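Local coordinates for protein farnesyltransferase, putative (PDB 3WCA) that probably condenses two molecules of farnesyl diphosphate, with magnesium and a nicotinamide cofactor, to form squalene on the way to lanosterol, at residues A313-Y318 and L326-T331; D256-V261 and A289-V294. The protein carries 1 engineered substitution. All coordinates share one frame; numbering follows the deposited sequence.

Interaction 1 joins two helices that follow each other in the chain, 309-318 and 322-338, near the protein surface; interaction 2 lies deeper and joins helix 243-258 to helix 274-294, more distant in sequence. Neither has a hydrogen bond across it. At the outer contact a single methionine lies over backbone atoms, a tyrosine CB and the flank of an isoleucine, with an arginine at its exposed border, whereas the inner one is made of leucine and alanine hydrocarbon groups, mostly methyls. Their centres are 15 Å apart, and they meet where I315 CD1 packs on A289 CB at 4.1 Å. Helix 274-294 thus links both contacts, also receiving I315 and L329 of interaction 1 on V285.

Interaction 1 of 2, residues A313-Y318 and L326-T331; sequences ARIFHY and LQMLKT
M328 reaches across from its helix and lays the sulfur end of its side chain over the backbone of I315 and Y318. The chain runs out nearly straight through CG (chi2 -170°) and then bends at the thioether (chi3 -79°), which turns the terminal methyl toward Y318 instead of straight on. M328 CE comes to 3.4 Å from Y318 CB and 3.7 Å from Y318 C, so the methyl meets the root of the tyrosine rather than its ring. The sulfur sits farther back along the helix, with M328 SD 4.1 Å from I315 CA. The flank of I315 adds a looser touch, I315 CG1 to M328 SD at 4.4 Å, while the rest of this buried side chain continues to V285 on helix 274-294. R314 borders the methionine mainly through its backbone oxygen, which also accepts the helical bond from Y318 N.

The tyrosine ring leads away from the facing helix. The edge of the H317 imidazole meets one of its faces, with H317 CD2 3.3 Å above the Y318 ring plane, over its centre. Within 326-331, T331 OG1 binds Q327 O at 3.0 Å from above the carbonyl plane, and T331 N reaches the same oxygen from the opposite face. The axes of the two segments are 11.1 Å apart and their directions differ by 148°. Joined by the short link that contains S319, which also touches M328, the helices form an antiparallel helical hairpin, at the outer side of the all-helical isoprenoid synthase fold.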
loop_
_atom_site.group_PDB
_atom_site.type_symbol
_atom_site.label_atom_id
_atom_site.label_comp_id
_atom_site.label_asym_id
_atom_site.label_seq_id
_atom_site.Cartn_x
_atom_site.Cartn_y
_atom_site.Cartn_z
ATOM N N ALA A 313 5.801 5.813 -17.258
ATOM C CA ALA A 313 7.200 6.058 -17.601
ATOM C C ALA A 313 7.577 7.480 -17.223
ATOM O O ALA A 313 8.650 7.718 -16.669
ATOM C CB ALA A 313 7.436 5.824 -19.104
ATOM N N ARG A 314 6.683 8.425 -17.493
ATOM C CA ARG A 314 6.954 9.820 -17.183
ATOM C C ARG A 314 7.106 10.016 -15.684
ATOM O O ARG A 314 7.990 10.749 -15.233
ATOM C CB ARG A 314 5.831 10.711 -17.707
ATOM C CG ARG A 314 6.109 12.212 -17.615
ATOM C CD ARG A 314 4.865 13.029 -17.988
ATOM N NE ARG A 314 4.312 12.599 -19.267
ATOM C CZ ARG A 314 3.055 12.195 -19.456
ATOM N NH1 ARG A 314 2.187 12.159 -18.444
ATOM N NH2 ARG A 314 2.663 11.820 -20.665
ATOM N N ILE A 315 6.235 9.374 -14.911
ATOM C CA ILE A 315 6.296 9.493 -13.456
ATOM C C ILE A 315 7.625 8.915 -12.945
ATOM O O ILE A 315 8.298 9.517 -12.113
ATOM C CB ILE A 315 5.104 8.762 -12.792
ATOM C CG1 ILE A 315 3.820 9.566 -13.040
ATOM C CG2 ILE A 315 5.390 8.537 -11.286
ATOM C CD1 ILE A 315 2.528 8.868 -12.627
ATOM N N PHE A 316 8.002 7.752 -13.451
ATOM C CA PHE A 316 9.258 7.154 -13.047
ATOM C C PHE A 316 10.443 8.050 -13.406
ATOM O O PHE A 316 11.427 8.139 -12.656
ATOM C CB PHE A 316 9.444 5.794 -13.712
ATOM C CG PHE A 316 8.970 4.645 -12.878
ATOM C CD1 PHE A 316 7.615 4.328 -12.804
ATOM C CD2 PHE A 316 9.879 3.878 -12.155
ATOM C CE1 PHE A 316 7.169 3.255 -12.024
ATOM C CE2 PHE A 316 9.448 2.811 -11.375
ATOM C CZ PHE A 316 8.087 2.498 -11.311
ATOM N N HIS A 317 10.337 8.735 -14.534
ATOM C CA HIS A 317 11.416 9.587 -14.986
ATOM C C HIS A 317 11.679 10.843 -14.180
ATOM O O HIS A 317 12.832 11.149 -13.877
ATOM C CB HIS A 317 11.214 10.003 -16.442
ATOM C CG HIS A 317 12.303 10.894 -16.948
ATOM N ND1 HIS A 317 13.545 10.414 -17.312
ATOM C CD2 HIS A 317 12.383 12.244 -17.029
ATOM C CE1 HIS A 317 14.342 11.430 -17.592
ATOM N NE2 HIS A 317 13.662 12.551 -17.426
ATOM N N TYR A 318 10.624 11.573 -13.840
ATOM C CA TYR A 318 10.778 12.829 -13.118
ATOM C C TYR A 318 10.731 12.832 -11.599
ATOM O O TYR A 318 11.164 13.805 -10.986
ATOM C CB TYR A 318 9.756 13.843 -13.636
ATOM C CG TYR A 318 10.047 14.347 -15.029
ATOM C CD1 TYR A 318 10.979 15.362 -15.244
ATOM C CD2 TYR A 318 9.401 13.799 -16.137
ATOM C CE1 TYR A 318 11.259 15.821 -16.531
ATOM C CE2 TYR A 318 9.672 14.246 -17.424
ATOM C CZ TYR A 318 10.602 15.258 -17.616
ATOM O OH TYR A 318 10.872 15.705 -18.896
ATOM N N LEU A 326 6.529 17.446 -6.659
ATOM C CA LEU A 326 5.470 18.309 -6.166
ATOM C C LEU A 326 4.624 18.798 -7.324
ATOM O O LEU A 326 3.392 18.824 -7.224
ATOM C CB LEU A 326 6.039 19.520 -5.431
ATOM C CG LEU A 326 6.651 19.288 -4.055
ATOM C CD1 LEU A 326 7.189 20.610 -3.519
ATOM C CD2 LEU A 326 5.598 18.706 -3.117
ATOM N N GLN A 327 5.265 19.191 -8.422
ATOM C CA GLN A 327 4.477 19.661 -9.543
ATOM C C GLN A 327 3.634 18.552 -10.179
ATOM O O GLN A 327 2.493 18.802 -10.578
ATOM C CB GLN A 327 5.351 20.396 -10.574
ATOM C CG GLN A 327 6.629 19.719 -11.006
ATOM C CD GLN A 327 7.619 20.712 -11.618
ATOM O OE1 GLN A 327 8.229 21.524 -10.907
ATOM N NE2 GLN A 327 7.767 20.660 -12.942
ATOM N N MET A 328 4.152 17.327 -10.263
ATOM C CA MET A 328 3.338 16.250 -10.827
ATOM C C MET A 328 2.148 15.940 -9.909
ATOM O O MET A 328 1.061 15.636 -10.386
ATOM C CB MET A 328 4.164 14.984 -11.054
ATOM C CG MET A 328 5.063 15.062 -12.281
ATOM S SD MET A 328 5.803 13.471 -12.685
ATOM C CE MET A 328 7.116 13.440 -11.486
ATOM N N LEU A 329 2.353 16.024 -8.597
ATOM C CA LEU A 329 1.271 15.770 -7.644
ATOM C C LEU A 329 0.246 16.899 -7.744
ATOM O O LEU A 329 -0.962 16.672 -7.647
ATOM C CB LEU A 329 1.799 15.699 -6.207
ATOM C CG LEU A 329 2.648 14.496 -5.785
ATOM C CD1 LEU A 329 3.146 14.693 -4.353
ATOM C CD2 LEU A 329 1.825 13.221 -5.888
ATOM N N LYS A 330 0.735 18.120 -7.932
ATOM C CA LYS A 330 -0.157 19.260 -8.066
ATOM C C LYS A 330 -0.985 19.054 -9.333
ATOM O O LYS A 330 -2.213 19.201 -9.328
ATOM C CB LYS A 330 0.641 20.559 -8.172
ATOM C CG LYS A 330 -0.235 21.804 -8.122
ATOM C CD LYS A 330 0.510 23.039 -8.583
ATOM C CE LYS A 330 0.748 23.978 -7.428
ATOM N NZ LYS A 330 1.407 23.253 -6.310
ATOM N N THR A 331 -0.303 18.700 -10.418
ATOM C CA THR A 331 -0.968 18.456 -11.692
ATOM C C THR A 331 -2.089 17.425 -11.580
ATOM O O THR A 331 -3.194 17.651 -12.070
ATOM C CB THR A 331 0.019 17.952 -12.765
ATOM O OG1 THR A 331 0.937 18.999 -13.106
ATOM C CG2 THR A 331 -0.734 17.524 -14.011
#

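Interaction 2 of 2, residues D256-V261 and A289-V294; sequences DALVHV and ATLSLV
Apolar contact accounts for everything that passes between 256-261 and 289-294, and L291 supplies one whole side of it. Its CG stands anti to the backbone N (chi1 -166°), which sends the forked end out toward the other segment, one methyl to each of two neighbouring residues. L291 CD2 meets L258 CD2 at 3.7 Å and also lies 4.1 Å from L258 CG, the two leucines crossing at a slant. The other branch is looser, with L291 CD1 4.3 Å from A257 CB. All three residues are buried, and the cluster spreads further: L291 also touches F199 of helix 191-207 and L336 of helix 322-338, while L258 packs on L353 of helix 347-362.

None of the hydrogen bonds crosses between the two segments. The buried hydroxyl of S292 is satisfied within its own helix, S292 OG giving its bond to A289 O at 2.7 Å; L293 N reaches that oxygen from the same face of its plane. On the other side, V261 N binds L258 O at 3.2 Å and closes a type I beta turn that leads from helix 243-258 into helix 261-269. H260 in that turn hydrogen-bonds through its two ring nitrogens to H195 and K202.

Charge pairing is a matter for helix 191-207 as well, since K202 also forms a salt bridge with D256. This salt bridge and the hydrocarbon contacts of A257 and L258 together join the end of helix 243-258 to its neighbours in a bundle of helices, the all-alpha architecture of squalene and phytoene synthases.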
loop_
_atom_site.group_PDB
_atom_site.type_symbol
_atom_site.label_atom_id
_atom_site.label_comp_id
_atom_site.label_asym_id
_atom_site.label_seq_id
_atom_site.Cartn_x
_atom_site.Cartn_y
_atom_site.Cartn_z
ATOM N N ASP A 256 -11.958 10.468 1.521
ATOM C CA ASP A 256 -11.312 9.906 2.691
ATOM C C ASP A 256 -9.803 9.710 2.461
ATOM O O ASP A 256 -8.991 9.957 3.354
ATOM C CB ASP A 256 -11.956 8.584 3.053
ATOM C CG ASP A 256 -11.264 7.911 4.212
ATOM O OD1 ASP A 256 -11.427 8.398 5.348
ATOM O OD2 ASP A 256 -10.552 6.906 3.983
ATOM N N ALA A 257 -9.422 9.291 1.259
ATOM C CA ALA A 257 -8.001 9.074 0.966
ATOM C C ALA A 257 -7.224 10.380 0.856
ATOM O O ALA A 257 -6.053 10.438 1.200
ATOM C CB ALA A 257 -7.844 8.271 -0.326
ATOM N N LEU A 258 -7.883 11.429 0.382
ATOM C CA LEU A 258 -7.234 12.717 0.211
ATOM C C LEU A 258 -6.722 13.307 1.512
ATOM O O LEU A 258 -5.843 14.166 1.499
ATOM C CB LEU A 258 -8.190 13.698 -0.463
ATOM C CG LEU A 258 -8.338 13.474 -1.966
ATOM C CD1 LEU A 258 -9.394 14.421 -2.542
ATOM C CD2 LEU A 258 -6.980 13.712 -2.619
ATOM N N VAL A 259 -7.285 12.854 2.626
ATOM C CA VAL A 259 -6.881 13.317 3.956
ATOM C C VAL A 259 -5.376 13.116 4.157
ATOM O O VAL A 259 -4.711 13.915 4.811
ATOM C CB VAL A 259 -7.625 12.521 5.090
ATOM C CG1 VAL A 259 -7.054 12.877 6.448
ATOM C CG2 VAL A 259 -9.121 12.836 5.077
ATOM N N HIS A 260 -4.842 12.054 3.565
ATOM C CA HIS A 260 -3.435 11.716 3.726
ATOM C C HIS A 260 -2.405 12.470 2.905
ATOM O O HIS A 260 -1.230 12.465 3.253
ATOM C CB HIS A 260 -3.265 10.232 3.459
ATOM C CG HIS A 260 -4.192 9.380 4.260
ATOM N ND1 HIS A 260 -4.076 9.240 5.626
ATOM C CD2 HIS A 260 -5.277 8.657 3.894
ATOM C CE1 HIS A 260 -5.052 8.467 6.066
ATOM N NE2 HIS A 260 -5.793 8.101 5.037
ATOM N N VAL A 261 -2.843 13.132 1.841
ATOM C CA VAL A 261 -1.931 13.821 0.935
ATOM C C VAL A 261 -1.047 14.907 1.534
ATOM O O VAL A 261 0.151 14.956 1.246
ATOM C CB VAL A 261 -2.708 14.345 -0.298
ATOM C CG1 VAL A 261 -1.785 15.107 -1.255
ATOM C CG2 VAL A 261 -3.327 13.158 -1.024
ATOM N N ALA A 289 -2.147 9.652 -9.265
ATOM C CA ALA A 289 -2.595 9.604 -10.658
ATOM C C ALA A 289 -3.790 8.651 -10.748
ATOM O O ALA A 289 -4.792 8.955 -11.410
ATOM C CB ALA A 289 -1.466 9.125 -11.590
ATOM N N THR A 290 -3.688 7.503 -10.086
ATOM C CA THR A 290 -4.782 6.541 -10.086
ATOM C C THR A 290 -6.022 7.170 -9.429
ATOM O O THR A 290 -7.133 7.086 -9.955
ATOM C CB THR A 290 -4.408 5.289 -9.298
ATOM O OG1 THR A 290 -3.310 4.641 -9.938
ATOM C CG2 THR A 290 -5.576 4.324 -9.219
ATOM N N LEU A 291 -5.809 7.806 -8.281
ATOM C CA LEU A 291 -6.878 8.441 -7.541
ATOM C C LEU A 291 -7.593 9.507 -8.376
ATOM O O LEU A 291 -8.816 9.638 -8.303
ATOM C CB LEU A 291 -6.328 9.077 -6.261
ATOM C CG LEU A 291 -7.411 9.477 -5.255
ATOM C CD1 LEU A 291 -8.035 8.197 -4.655
ATOM C CD2 LEU A 291 -6.819 10.374 -4.174
ATOM N N SER A 292 -6.837 10.268 -9.163
ATOM C CA SER A 292 -7.445 11.305 -9.997
ATOM C C SER A 292 -8.279 10.664 -11.101
ATOM O O SER A 292 -9.252 11.245 -11.570
ATOM C CB SER A 292 -6.373 12.197 -10.620
ATOM O OG SER A 292 -5.675 11.525 -11.645
ATOM N N LEU A 293 -7.897 9.459 -11.506
ATOM C CA LEU A 293 -8.604 8.734 -12.553
ATOM C C LEU A 293 -9.853 8.012 -12.046
ATOM O O LEU A 293 -10.852 7.941 -12.758
ATOM C CB LEU A 293 -7.677 7.709 -13.204
ATOM C CG LEU A 293 -7.100 8.046 -14.579
ATOM C CD1 LEU A 293 -6.313 9.345 -14.530
ATOM C CD2 LEU A 293 -6.213 6.895 -15.033
ATOM N N VAL A 294 -9.809 7.470 -10.831
ATOM C CA VAL A 294 -10.967 6.755 -10.320
ATOM C C VAL A 294 -12.036 7.682 -9.782
ATOM O O VAL A 294 -13.198 7.302 -9.695
ATOM C CB VAL A 294 -10.617 5.749 -9.189
ATOM C CG1 VAL A 294 -9.608 4.733 -9.685
ATOM C CG2 VAL A 294 -10.117 6.494 -7.963
#